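Local coordinates for glucose-1-phosphate uridylyltransferase (Sphingomonas elodea, PDB 2UX8), which probably catalyses the transfer of uridylyl from UTP to alpha-D-glucose 1-phosphate, giving UDP-glucose and diphosphate, at residues Q238-D241 with A242-R245; L275-A278 with L279-D283; A34-K37 with E38-P41. All blocks are in the same frame, centred on the assembly; numbering follows the deposited sequence.

In the fold
Interaction 3 comes first along the chain, in the loop between strand 16-21 and helix 47-57. Interaction 1 follows on helix 240-244, and interaction 2 comes last, at the end of helix 267-279 and in the loop before helix 285-295. None of the three touches another. The centres of interactions 1 and 2 are about 38 Å apart, on opposite sides of the chain's centre. Interaction 3 has its centre about 29 Å from that of interaction 1 and about 21 Å from that of interaction 2. Interaction 1 borders the sugar phosphate pocket. Interactions 2 and 3 both touch the second subunit. The set therefore samples both the substrate site and the subunit interface of this GT-A clan nucleotidyltransferase.

Interaction 1. Residues Q238-D241 with A242-R245; sequences QLTD and AMQR
Met243, on helix 240-244, reaches back to Leu239 and Thr240 and touches them with its end methyl. Its CG stands anti to the carbonyl carbon (chi1 -58°), and the chain then runs straight until it bends at the sulfur. That bend brings Met243 CE to 4.0 Å from Leu239 CG. The same methyl is 3.7 Å from Thr240 CA and also meets the Thr240 methyl. The backbone closes the turn. Met243 N donates to Leu239 O at 2.8 Å. Gln244 N donates to Thr240 O at 3.0 Å in a nearly straight bond of 172°. This is the packed side. Leu239 and Met243 both lie on Tyr216, and Met243 also rests on Leu218. Ala242 is buried too, with its methyl against Ile225 and Leu226 of helix 221-228. An alanine in place of Met243 would probably leave Leu239 and Tyr216 without their shared apolar neighbour and open a gap between the turn and strand 215-218. Thr240 touches Glu199, which binds glucose 1-phosphate; the nearest atoms of its side chain and the bound ligand are about 4 Å apart. The other side is loose. Asp241 and Arg245 are exposed and meet only loosely; the nearest side-chain atom of the arginine, CG, is 4.2 Å from Asp241 O. Gln244 is partly exposed; its CB is 3.4 Å from Asp241 O, while its amide NE2 turns away to bond with Leu197 O. The chemistry is thus apolar packing and backbone bonding beside the sugar phosphate pocket, with charged groups left to the solvent side.

Interaction 2. Residues L275-A278 with L279-D283; sequences LAVA and LSRPD
Hydrogen bonds carry most of the contact between Val277 and Ser280, where helix 267-279 runs out. Val277 O takes two donors from that one serine. Ser280 OG gives its proton to Val277 O at 2.8 Å, and Ser280 N donates to the same oxygen at 3.0 Å. The hydroxyl can do this because chi1 of 82° places OG between the backbone N and the carbonyl carbon, turned back to the helix. Its approach is tilted 20° from the carbonyl plane. One residue on, Arg281 N bonds to Ala278 O at 3.1 Å. Leu279 N still makes the regular helical bond to Leu275 O, at 2.9 Å. Ser280 N also keeps a weak bond to Ala276 O, and so takes part in both spacings. The step from four-residue to three-residue spacing is the tightening often seen at a helix C-terminus. Apolar packing comes next. Leu275 and Leu279 lie side by side and point the same way, with Leu275 CD1 4.0 Å from Leu279 CG. They face the second subunit, where Leu275 packs on Phe291 and Leu279 on Ala295 of that chain. Arg281 runs alongside Val277, its NE 4.2 Å from Val277 CG1. Val277 itself packs on Val42, Val43 and Phe143. Charge is the third kind: Arg281 NH2 forms a salt bridge with Asp44. The serine hydroxyl and the i+3 amides thus satisfy carbonyls at the C-terminal end of the helix, and the salt bridge joins the residues after the helix to the loop at Asp44.

Interaction 3. Residues A34-K37 with E38-P41; sequences AMPK and EMLP
Lys37 and Leu40 meet across a tight turn, and the lysine can be followed outward atom by atom. Lys37 CB and CG flank the peptide to Glu38, as part of the residue's own backbone geometry. CG is anti to the lysine's backbone N (chi1 159°), and a bend at chi2 then swings the chain over the leucine. There Lys37 CD lies 4.1 Å from Leu40 CD1, the two side chains crossing at a slant. CE carries the chain on past Leu40. A further bend at chi4 sets the direction of the amine, and NZ ends in a salt bridge with Asp141, the neighbour of the ligand-binding Asp142. Along its way the side chain also touches Phe28 and Thr32. At the nearest atoms, it is about 9 Å from the bound glucose 1-phosphate. This Pro-Lys pair belongs to the glycine-rich N-terminal signature of sugar nucleotidyltransferases, which here runs on from strand 16-21. The backbone forms a short 3-10 turn at this point. Met39 N donates to Pro36 O at 2.9 Å, and Leu40 N donates to Lys37 O at 3.0 Å. On another side of the turn, Met39 packs beside Pro36, with Met39 CG 3.8 Å from Pro36 CB. Met35 crosses Met39 at about a right angle and places its CE 3.5 Å from Met39 CB. Leu74 of helix 72-77 covers Pro36, Glu38 and Met39, and Ile48 of helix 47-57 touches Glu38 and Met39. Glu38 OE1 lies 3.6 Å from Pro36 CB and has a long, weak ion pair with Lys71. Met35 packs on Met35 of the second subunit, and Leu40 packs on Pro41 of that chain.

Interaction 1. Residues Q238-D241 with A242-R245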
ATOM      1  N   GLN C 238       5.770 -18.682 -24.885  1.00 43.30           N
ATOM      2  CA  GLN C 238       4.677 -17.802 -25.260  1.00 43.30           C
ATOM      3  C   GLN C 238       3.436 -18.487 -25.876  1.00 43.30           C
ATOM      4  O   GLN C 238       3.511 -19.580 -26.441  1.00 91.15           O
ATOM      5  CB  GLN C 238       5.210 -16.671 -26.133  1.00 98.78           C
ATOM      6  CG  GLN C 238       4.286 -16.198 -27.217  1.00 98.78           C
ATOM      7  CD  GLN C 238       5.037 -16.088 -28.519  1.00 98.78           C
ATOM      8  OE1 GLN C 238       6.073 -16.741 -28.699  1.00 98.78           O
ATOM      9  NE2 GLN C 238       4.527 -15.282 -29.443  1.00 98.78           N
ATOM     10  N   LEU C 239       2.315 -17.768 -25.730  1.00 57.53           N
ATOM     11  CA  LEU C 239       0.931 -18.171 -26.028  1.00 57.46           C
ATOM     12  C   LEU C 239       0.405 -18.456 -27.401  1.00 57.23           C
ATOM     13  O   LEU C 239      -0.278 -19.471 -27.634  1.00 58.08           O
ATOM     14  CB  LEU C 239      -0.008 -17.149 -25.382  1.00 40.18           C
ATOM     15  CG  LEU C 239      -1.501 -17.467 -25.496  1.00 42.02           C
ATOM     16  CD1 LEU C 239      -1.895 -18.529 -24.473  1.00 44.73           C
ATOM     17  CD2 LEU C 239      -2.297 -16.188 -25.268  1.00 41.92           C
ATOM     18  N   THR C 240       0.639 -17.506 -28.291  1.00 71.70           N
ATOM     19  CA  THR C 240       0.168 -17.733 -29.634  1.00 70.99           C
ATOM     20  C   THR C 240       0.738 -19.058 -30.023  1.00 70.41           C
ATOM     21  O   THR C 240       0.016 -19.991 -30.361  1.00 70.36           O
ATOM     22  CB  THR C 240       0.733 -16.806 -30.687  1.00 63.21           C
ATOM     23  OG1 THR C 240       1.769 -16.003 -30.130  1.00 64.19           O
ATOM     24  CG2 THR C 240      -0.351 -15.968 -31.250  1.00 61.26           C
ATOM     25  N   ASP C 241       2.062 -19.134 -30.006  1.00 74.54           N
ATOM     26  CA  ASP C 241       2.705 -20.381 -30.391  1.00 73.97           C
ATOM     27  C   ASP C 241       2.163 -21.555 -29.652  1.00 74.04           C
ATOM     28  O   ASP C 241       2.438 -22.674 -30.042  1.00 73.03           O
ATOM     29  CB  ASP C 241       4.200 -20.439 -30.086  1.00 97.11           C
ATOM     30  CG  ASP C 241       4.746 -19.129 -29.696  1.00 97.02           C
ATOM     31  OD1 ASP C 241       4.700 -18.803 -28.484  1.00 96.16           O
ATOM     32  OD2 ASP C 241       5.210 -18.420 -30.614  1.00 96.96           O
ATOM     33  N   ALA C 242       1.450 -21.348 -28.558  1.00 63.42           N
ATOM     34  CA  ALA C 242       0.982 -22.514 -27.827  1.00 63.55           C
ATOM     35  C   ALA C 242      -0.365 -22.923 -28.331  1.00 63.73           C
ATOM     36  O   ALA C 242      -0.659 -24.109 -28.403  1.00 63.37           O
ATOM     37  CB  ALA C 242       0.928 -22.240 -26.329  1.00 32.75           C
ATOM     38  N   MET C 243      -1.187 -21.943 -28.679  1.00 59.47           N
ATOM     39  CA  MET C 243      -2.501 -22.240 -29.227  1.00 58.39           C
ATOM     40  C   MET C 243      -2.303 -22.965 -30.553  1.00 59.86           C
ATOM     41  O   MET C 243      -3.037 -23.885 -30.894  1.00 59.71           O
ATOM     42  CB  MET C 243      -3.275 -20.957 -29.455  1.00 46.86           C
ATOM     43  CG  MET C 243      -3.435 -20.157 -28.203  1.00 45.14           C
ATOM     44  SD  MET C 243      -4.579 -18.826 -28.441  1.00 42.46           S
ATOM     45  CE  MET C 243      -3.453 -17.534 -28.992  1.00 41.96           C
ATOM     46  N   GLN C 244      -1.297 -22.506 -31.288  1.00 71.17           N
ATOM     47  CA  GLN C 244      -0.870 -23.054 -32.568  1.00 72.56           C
ATOM     48  C   GLN C 244      -0.821 -24.571 -32.486  1.00 73.25           C
ATOM     49  O   GLN C 244      -1.495 -25.286 -33.231  1.00 73.26           O
ATOM     50  CB  GLN C 244       0.540 -22.540 -32.842  1.00 87.67           C
ATOM     51  CG  GLN C 244       0.667 -21.553 -33.960  1.00 88.48           C
ATOM     52  CD  GLN C 244       0.532 -22.225 -35.291  1.00 90.34           C
ATOM     53  OE1 GLN C 244       0.938 -23.369 -35.447  1.00 91.54           O
ATOM     54  NE2 GLN C 244      -0.023 -21.520 -36.268  1.00 90.96           N
ATOM     55  N   ARG C 245      -0.002 -25.049 -31.557  1.00 58.00           N
ATOM     56  CA  ARG C 245       0.197 -26.475 -31.364  1.00 58.92           C
ATOM     57  C   ARG C 245      -1.070 -27.239 -31.105  1.00 59.27           C
ATOM     58  O   ARG C 245      -1.037 -28.444 -30.887  1.00 59.17           O
ATOM     59  CB  ARG C 245       1.186 -26.729 -30.226  1.00 80.28           C
ATOM     60  CG  ARG C 245       2.624 -26.807 -30.679  1.00 80.98           C
ATOM     61  CD  ARG C 245       3.268 -28.049 -30.133  1.00 82.96           C
ATOM     62  NE  ARG C 245       4.158 -27.729 -29.031  1.00 84.21           N
ATOM     63  CZ  ARG C 245       4.165 -28.377 -27.875  1.00 84.55           C
ATOM     64  NH1 ARG C 245       3.320 -29.377 -27.675  1.00 83.90           N
ATOM     65  NH2 ARG C 245       5.024 -28.028 -26.928  1.00 83.95           N
TER

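Interaction 2. Residues L275-A278 with L279-D283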
ATOM      1  N   LEU C 275     -16.807   8.489 -24.731  1.00 30.29           N
ATOM      2  CA  LEU C 275     -17.851   9.212 -25.422  1.00 31.00           C
ATOM      3  C   LEU C 275     -19.031   8.301 -25.761  1.00 31.41           C
ATOM      4  O   LEU C 275     -20.200   8.650 -25.541  1.00 31.52           O
ATOM      5  CB  LEU C 275     -17.279   9.821 -26.696  1.00 39.27           C
ATOM      6  CG  LEU C 275     -18.287  10.495 -27.610  1.00 39.51           C
ATOM      7  CD1 LEU C 275     -19.059  11.542 -26.827  1.00 41.18           C
ATOM      8  CD2 LEU C 275     -17.555  11.106 -28.786  1.00 41.64           C
ATOM      9  N   ALA C 276     -18.708   7.133 -26.305  1.00 32.42           N
ATOM     10  CA  ALA C 276     -19.712   6.160 -26.694  1.00 32.57           C
ATOM     11  C   ALA C 276     -20.595   5.781 -25.527  1.00 33.02           C
ATOM     12  O   ALA C 276     -21.816   5.811 -25.626  1.00 33.64           O
ATOM     13  CB  ALA C 276     -19.041   4.916 -27.258  1.00 26.90           C
ATOM     14  N   VAL C 277     -19.976   5.414 -24.416  1.00 37.96           N
ATOM     15  CA  VAL C 277     -20.728   5.014 -23.236  1.00 37.78           C
ATOM     16  C   VAL C 277     -21.539   6.169 -22.662  1.00 37.40           C
ATOM     17  O   VAL C 277     -22.668   5.980 -22.238  1.00 37.88           O
ATOM     18  CB  VAL C 277     -19.780   4.442 -22.154  1.00 45.17           C
ATOM     19  CG1 VAL C 277     -20.563   4.029 -20.911  1.00 44.60           C
ATOM     20  CG2 VAL C 277     -19.028   3.251 -22.725  1.00 44.28           C
ATOM     21  N   ALA C 278     -20.969   7.365 -22.652  1.00 29.56           N
ATOM     22  CA  ALA C 278     -21.689   8.517 -22.127  1.00 28.87           C
ATOM     23  C   ALA C 278     -22.917   8.803 -22.997  1.00 29.05           C
ATOM     24  O   ALA C 278     -23.954   9.190 -22.479  1.00 28.53           O
ATOM     25  CB  ALA C 278     -20.773   9.738 -22.065  1.00 15.13           C
ATOM     26  N   LEU C 279     -22.812   8.608 -24.309  1.00 39.15           N
ATOM     27  CA  LEU C 279     -23.960   8.860 -25.184  1.00 40.60           C
ATOM     28  C   LEU C 279     -25.071   7.846 -24.950  1.00 42.17           C
ATOM     29  O   LEU C 279     -26.229   8.095 -25.284  1.00 42.76           O
ATOM     30  CB  LEU C 279     -23.562   8.813 -26.656  1.00 26.77           C
ATOM     31  CG  LEU C 279     -22.748  10.006 -27.129  1.00 26.81           C
ATOM     32  CD1 LEU C 279     -22.413   9.815 -28.596  1.00 24.80           C
ATOM     33  CD2 LEU C 279     -23.535  11.295 -26.903  1.00 25.50           C
ATOM     34  N   SER C 280     -24.717   6.706 -24.371  1.00 45.78           N
ATOM     35  CA  SER C 280     -25.696   5.661 -24.112  1.00 46.99           C
ATOM     36  C   SER C 280     -26.326   5.806 -22.731  1.00 47.97           C
ATOM     37  O   SER C 280     -27.201   5.027 -22.357  1.00 48.62           O
ATOM     38  CB  SER C 280     -25.047   4.279 -24.223  1.00 51.04           C
ATOM     39  OG  SER C 280     -24.366   3.947 -23.028  1.00 50.79           O
ATOM     40  N   ARG C 281     -25.879   6.799 -21.972  1.00 38.60           N
ATOM     41  CA  ARG C 281     -26.406   7.033 -20.626  1.00 39.27           C
ATOM     42  C   ARG C 281     -27.478   8.120 -20.604  1.00 39.67           C
ATOM     43  O   ARG C 281     -27.208   9.288 -20.910  1.00 39.45           O
ATOM     44  CB  ARG C 281     -25.287   7.450 -19.673  1.00 41.46           C
ATOM     45  CG  ARG C 281     -24.221   6.408 -19.420  1.00 43.62           C
ATOM     46  CD  ARG C 281     -24.763   5.231 -18.643  1.00 47.34           C
ATOM     47  NE  ARG C 281     -23.693   4.352 -18.176  1.00 50.98           N
ATOM     48  CZ  ARG C 281     -22.849   4.654 -17.193  1.00 52.29           C
ATOM     49  NH1 ARG C 281     -22.944   5.819 -16.558  1.00 52.55           N
ATOM     50  NH2 ARG C 281     -21.908   3.785 -16.851  1.00 51.52           N
ATOM     51  N   PRO C 282     -28.704   7.751 -20.209  1.00 63.19           N
ATOM     52  CA  PRO C 282     -29.879   8.621 -20.113  1.00 63.44           C
ATOM     53  C   PRO C 282     -29.583   9.975 -19.485  1.00 63.74           C
ATOM     54  O   PRO C 282     -29.985  11.030 -19.996  1.00 65.22           O
ATOM     55  CB  PRO C 282     -30.826   7.811 -19.230  1.00 39.40           C
ATOM     56  CG  PRO C 282     -30.498   6.415 -19.581  1.00 39.20           C
ATOM     57  CD  PRO C 282     -28.992   6.432 -19.623  1.00 39.90           C
ATOM     58  N   ASP C 283     -28.885   9.911 -18.355  1.00 32.84           N
ATOM     59  CA  ASP C 283     -28.523  11.087 -17.566  1.00 33.03           C
ATOM     60  C   ASP C 283     -27.330  11.897 -18.053  1.00 32.03           C
ATOM     61  O   ASP C 283     -27.096  13.000 -17.564  1.00 31.67           O
ATOM     62  CB  ASP C 283     -28.290  10.681 -16.101  1.00 58.19           C
ATOM     63  CG  ASP C 283     -27.072   9.776 -15.916  1.00 61.61           C
ATOM     64  OD1 ASP C 283     -26.888   8.831 -16.711  1.00 63.92           O
ATOM     65  OD2 ASP C 283     -26.301  10.000 -14.957  1.00 65.42           O
TER

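Interaction 3. Residues A34-K37 with E38-P41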
ATOM      1  N   ALA C  34       1.483   6.002 -11.412  1.00 40.81           N
ATOM      2  CA  ALA C  34       1.260   5.534 -10.053  1.00 40.95           C
ATOM      3  C   ALA C  34      -0.135   4.927  -9.936  1.00 41.23           C
ATOM      4  O   ALA C  34      -0.559   4.506  -8.862  1.00 42.35           O
ATOM      5  CB  ALA C  34       1.417   6.680  -9.085  1.00 49.80           C
ATOM      6  N   MET C  35      -0.847   4.901 -11.055  1.00 39.84           N
ATOM      7  CA  MET C  35      -2.196   4.354 -11.132  1.00 39.13           C
ATOM      8  C   MET C  35      -2.215   3.192 -12.103  1.00 37.11           C
ATOM      9  O   MET C  35      -1.705   3.302 -13.215  1.00 37.29           O
ATOM     10  CB  MET C  35      -3.184   5.397 -11.660  1.00 55.42           C
ATOM     11  CG  MET C  35      -3.881   6.250 -10.618  1.00 61.77           C
ATOM     12  SD  MET C  35      -4.817   5.344  -9.332  1.00 74.45           S
ATOM     13  CE  MET C  35      -5.708   4.171 -10.286  1.00 71.03           C
ATOM     14  N   PRO C  36      -2.797   2.061 -11.702  1.00 21.87           N
ATOM     15  CA  PRO C  36      -2.829   0.941 -12.638  1.00 21.42           C
ATOM     16  C   PRO C  36      -3.653   1.348 -13.864  1.00 21.84           C
ATOM     17  O   PRO C  36      -4.713   1.976 -13.744  1.00 20.91           O
ATOM     18  CB  PRO C  36      -3.501  -0.163 -11.835  1.00 20.36           C
ATOM     19  CG  PRO C  36      -3.142   0.179 -10.412  1.00 20.82           C
ATOM     20  CD  PRO C  36      -3.291   1.668 -10.375  1.00 20.76           C
ATOM     21  N   LYS C  37      -3.137   1.018 -15.039  1.00 33.34           N
ATOM     22  CA  LYS C  37      -3.794   1.302 -16.302  1.00 33.52           C
ATOM     23  C   LYS C  37      -5.192   0.690 -16.295  1.00 33.32           C
ATOM     24  O   LYS C  37      -6.148   1.273 -16.798  1.00 33.26           O
ATOM     25  CB  LYS C  37      -2.943   0.687 -17.413  1.00 49.29           C
ATOM     26  CG  LYS C  37      -3.649   0.434 -18.710  1.00 49.94           C
ATOM     27  CD  LYS C  37      -3.906   1.717 -19.453  1.00 50.14           C
ATOM     28  CE  LYS C  37      -4.453   1.424 -20.836  1.00 51.99           C
ATOM     29  NZ  LYS C  37      -3.498   0.635 -21.683  1.00 56.78           N
ATOM     30  N   GLU C  38      -5.291  -0.491 -15.697  1.00 31.70           N
ATOM     31  CA  GLU C  38      -6.545  -1.217 -15.628  1.00 32.01           C
ATOM     32  C   GLU C  38      -7.598  -0.505 -14.792  1.00 30.18           C
ATOM     33  O   GLU C  38      -8.764  -0.894 -14.785  1.00 30.06           O
ATOM     34  CB  GLU C  38      -6.304  -2.622 -15.062  1.00 50.19           C
ATOM     35  CG  GLU C  38      -5.311  -3.480 -15.847  1.00 55.46           C
ATOM     36  CD  GLU C  38      -3.864  -3.303 -15.392  1.00 60.91           C
ATOM     37  OE1 GLU C  38      -3.647  -2.766 -14.292  1.00 62.74           O
ATOM     38  OE2 GLU C  38      -2.939  -3.720 -16.122  1.00 64.38           O
ATOM     39  N   MET C  39      -7.185   0.536 -14.084  1.00 26.81           N
ATOM     40  CA  MET C  39      -8.099   1.280 -13.241  1.00 25.37           C
ATOM     41  C   MET C  39      -8.617   2.545 -13.906  1.00 25.26           C
ATOM     42  O   MET C  39      -9.459   3.232 -13.338  1.00 25.31           O
ATOM     43  CB  MET C  39      -7.424   1.640 -11.928  1.00 25.41           C
ATOM     44  CG  MET C  39      -7.146   0.474 -11.032  1.00 23.46           C
ATOM     45  SD  MET C  39      -8.652  -0.285 -10.496  1.00 26.22           S
ATOM     46  CE  MET C  39      -9.273   0.940  -9.399  1.00 19.35           C
ATOM     47  N   LEU C  40      -8.114   2.866 -15.096  1.00 18.12           N
ATOM     48  CA  LEU C  40      -8.602   4.053 -15.789  1.00 17.77           C
ATOM     49  C   LEU C  40     -10.087   3.842 -16.010  1.00 17.52           C
ATOM     50  O   LEU C  40     -10.531   2.748 -16.363  1.00 17.24           O
ATOM     51  CB  LEU C  40      -7.886   4.272 -17.123  1.00 23.51           C
ATOM     52  CG  LEU C  40      -6.405   4.653 -17.026  1.00 23.28           C
ATOM     53  CD1 LEU C  40      -5.911   5.133 -18.377  1.00 22.93           C
ATOM     54  CD2 LEU C  40      -6.221   5.751 -16.003  1.00 21.67           C
ATOM     55  N   PRO C  41     -10.879   4.888 -15.789  1.00 21.32           N
ATOM     56  CA  PRO C  41     -12.333   4.793 -15.955  1.00 21.82           C
ATOM     57  C   PRO C  41     -12.912   5.049 -17.326  1.00 22.47           C
ATOM     58  O   PRO C  41     -12.453   5.941 -18.041  1.00 21.80           O
ATOM     59  CB  PRO C  41     -12.852   5.819 -14.961  1.00 28.04           C
ATOM     60  CG  PRO C  41     -11.808   6.921 -15.090  1.00 28.06           C
ATOM     61  CD  PRO C  41     -10.487   6.167 -15.169  1.00 27.32           C
TER